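Fatty acid synthase 1, isoform A (Drosophila melanogaster, PDB 6FN6) probably carries out de novo synthesis of long-chain saturated fatty acids, this chain being its modifying region with dehydratase, enoylreductase and ketoreductase. Local coordinates at residues E602-Y608 / E642-T648. Numbering follows the deposited sequence.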
loop_
_atom_site.group_PDB
_atom_site.type_symbol
_atom_site.label_atom_id
_atom_site.label_comp_id
_atom_site.label_asym_id
_atom_site.label_seq_id
_atom_site.Cartn_x
_atom_site.Cartn_y
_atom_site.Cartn_z
ATOM N N GLU A 602 32.384 -4.559 27.381
ATOM C CA GLU A 602 32.512 -5.212 28.677
ATOM C C GLU A 602 32.145 -6.687 28.580
ATOM O O GLU A 602 31.044 -7.035 28.154
ATOM C CB GLU A 602 31.623 -4.516 29.710
ATOM C CG GLU A 602 31.812 -4.995 31.144
ATOM C CD GLU A 602 33.092 -4.480 31.772
ATOM O OE1 GLU A 602 33.978 -4.013 31.026
ATOM O OE2 GLU A 602 33.209 -4.539 33.013
ATOM N N THR A 603 33.072 -7.551 28.980
ATOM C CA THR A 603 32.818 -8.986 28.993
ATOM C C THR A 603 32.062 -9.329 30.269
ATOM O O THR A 603 32.566 -9.127 31.373
ATOM C CB THR A 603 34.121 -9.803 28.915
ATOM O OG1 THR A 603 34.931 -9.314 27.838
ATOM C CG2 THR A 603 33.815 -11.279 28.682
ATOM N N CYS A 604 30.845 -9.838 30.111
ATOM C CA CYS A 604 29.989 -10.151 31.249
ATOM C C CYS A 604 29.775 -11.652 31.399
ATOM O O CYS A 604 29.912 -12.411 30.438
ATOM C CB CYS A 604 28.638 -9.447 31.101
ATOM S SG CYS A 604 28.751 -7.648 30.940
ATOM N N THR A 605 29.438 -12.071 32.614
ATOM C CA THR A 605 29.087 -13.459 32.873
ATOM C C THR A 605 27.574 -13.601 32.782
ATOM O O THR A 605 26.839 -12.905 33.480
ATOM C CB THR A 605 29.567 -13.922 34.263
ATOM O OG1 THR A 605 30.944 -13.571 34.442
ATOM C CG2 THR A 605 29.404 -15.429 34.414
ATOM N N VAL A 606 27.112 -14.507 31.927
ATOM C CA VAL A 606 25.686 -14.640 31.669
ATOM C C VAL A 606 25.047 -15.563 32.696
ATOM O O VAL A 606 25.546 -16.657 32.960
ATOM C CB VAL A 606 25.428 -15.152 30.240
ATOM C CG1 VAL A 606 23.932 -15.292 29.973
ATOM C CG2 VAL A 606 26.064 -14.223 29.221
ATOM N N TYR A 607 23.938 -15.106 33.271
ATOM C CA TYR A 607 23.164 -15.905 34.211
ATOM C C TYR A 607 21.824 -16.280 33.593
ATOM O O TYR A 607 21.403 -17.435 33.642
ATOM C CB TYR A 607 22.944 -15.141 35.515
ATOM C CG TYR A 607 24.122 -15.200 36.459
ATOM C CD1 TYR A 607 25.320 -14.576 36.137
ATOM C CD2 TYR A 607 24.039 -15.876 37.670
ATOM C CE1 TYR A 607 26.402 -14.623 36.994
ATOM C CE2 TYR A 607 25.117 -15.928 38.534
ATOM C CZ TYR A 607 26.295 -15.301 38.190
ATOM O OH TYR A 607 27.374 -15.345 39.042
ATOM N N TYR A 608 21.161 -15.288 33.006
ATOM C CA TYR A 608 19.860 -15.494 32.387
ATOM C C TYR A 608 19.850 -14.942 30.968
ATOM O O TYR A 608 20.188 -13.781 30.745
ATOM C CB TYR A 608 18.766 -14.832 33.227
ATOM C CG TYR A 608 18.506 -15.561 34.525
ATOM C CD1 TYR A 608 19.247 -15.276 35.663
ATOM C CD2 TYR A 608 17.533 -16.547 34.607
ATOM C CE1 TYR A 608 19.022 -15.944 36.846
ATOM C CE2 TYR A 608 17.299 -17.221 35.787
ATOM C CZ TYR A 608 18.047 -16.917 36.904
ATOM O OH TYR A 608 17.818 -17.588 38.083
ATOM N N GLU A 642 19.580 -10.569 24.452
ATOM C CA GLU A 642 19.687 -9.880 25.733
ATOM C C GLU A 642 20.052 -10.859 26.839
ATOM O O GLU A 642 19.993 -12.073 26.645
ATOM C CB GLU A 642 18.373 -9.175 26.071
ATOM C CG GLU A 642 17.195 -10.127 26.228
ATOM C CD GLU A 642 15.869 -9.410 26.395
ATOM O OE1 GLU A 642 15.837 -8.345 27.046
ATOM O OE2 GLU A 642 14.853 -9.918 25.876
ATOM N N PHE A 643 20.419 -10.330 28.003
ATOM C CA PHE A 643 20.766 -11.173 29.139
ATOM C C PHE A 643 20.819 -10.388 30.444
ATOM O O PHE A 643 20.988 -9.168 30.450
ATOM C CB PHE A 643 22.120 -11.852 28.909
ATOM C CG PHE A 643 23.289 -10.905 28.964
ATOM C CD1 PHE A 643 23.905 -10.612 30.169
ATOM C CD2 PHE A 643 23.775 -10.310 27.812
ATOM C CE1 PHE A 643 24.977 -9.744 30.226
ATOM C CE2 PHE A 643 24.849 -9.442 27.863
ATOM C CZ PHE A 643 25.449 -9.159 29.072
ATOM N N ALA A 644 20.684 -11.112 31.548
ATOM C CA ALA A 644 20.986 -10.582 32.869
ATOM C C ALA A 644 22.146 -11.386 33.442
ATOM O O ALA A 644 22.160 -12.615 33.356
ATOM C CB ALA A 644 19.773 -10.657 33.776
ATOM N N GLY A 645 23.120 -10.694 34.019
ATOM C CA GLY A 645 24.304 -11.354 34.529
ATOM C C GLY A 645 25.172 -10.468 35.398
ATOM O O GLY A 645 24.683 -9.542 36.045
ATOM N N ARG A 646 26.470 -10.754 35.407
ATOM C CA ARG A 646 27.417 -10.013 36.230
ATOM C C ARG A 646 28.483 -9.306 35.404
ATOM O O ARG A 646 28.911 -9.794 34.357
ATOM C CB ARG A 646 28.078 -10.944 37.246
ATOM C CG ARG A 646 27.120 -11.436 38.316
ATOM C CD ARG A 646 27.838 -12.200 39.411
ATOM N NE ARG A 646 26.904 -12.706 40.412
ATOM C CZ ARG A 646 26.399 -11.977 41.404
ATOM N NH1 ARG A 646 25.555 -12.526 42.266
ATOM N NH2 ARG A 646 26.732 -10.698 41.539
ATOM N N ASP A 647 28.903 -8.145 35.895
ATOM C CA ASP A 647 29.912 -7.331 35.234
ATOM C C ASP A 647 31.295 -7.946 35.438
ATOM O O ASP A 647 31.449 -8.895 36.206
ATOM C CB ASP A 647 29.867 -5.904 35.790
ATOM C CG ASP A 647 30.752 -4.943 35.024
ATOM O OD1 ASP A 647 30.317 -4.448 33.964
ATOM O OD2 ASP A 647 31.884 -4.681 35.485
ATOM N N THR A 648 32.296 -7.412 34.745
ATOM C CA THR A 648 33.687 -7.787 34.983
ATOM C C THR A 648 34.054 -7.614 36.455
ATOM O O THR A 648 34.946 -8.293 36.966
ATOM C CB THR A 648 34.649 -6.947 34.113
ATOM O OG1 THR A 648 34.435 -7.244 32.728
ATOM C CG2 THR A 648 36.108 -7.233 34.461
#
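Tyr607 and Arg646 lie across each other: Tyr607 CE1 rests on Arg646 CG at 3.5 Å, and Tyr607 OH lies in the guanidinium plane, at its edge, taking a weak bond from Arg646 NE (3.0 Å). The ring and guanidinium planes are 78° apart. Glu900 ties the two ends together, hydrogen-bonded to the Tyr607 hydroxyl and salt-bridged to Arg646 NH1. Arg646 gets there on a chain extended from CG to NE, while its backbone N and O both pair with Thr605. A leucine in place of Tyr607 would probably leave Arg646 NE without this hydroxyl and its methylenes without the ring.

Beyond Val606 the pairing slips by one residue. Ala644 O accepts from Tyr607 N (3.1 Å) and Tyr608 N (2.9 Å), and Ala644 N returns a bond to Tyr608 O. On the side of the strands away from Arg646, Phe643 CE1 packs on Cys604 CB (3.8 Å) and Phe643 CB on Val606 CG1 (4.0 Å), with Cys666 and Ala668 of strand 665-669 beyond. Tyr607 and Tyr608 both face Ala644, a classic beta bulge, here where the 601-611 strand turns a corner, consistent with the substrate-binding part of a medium-chain dehydrogenase/reductase-type enoylreductase.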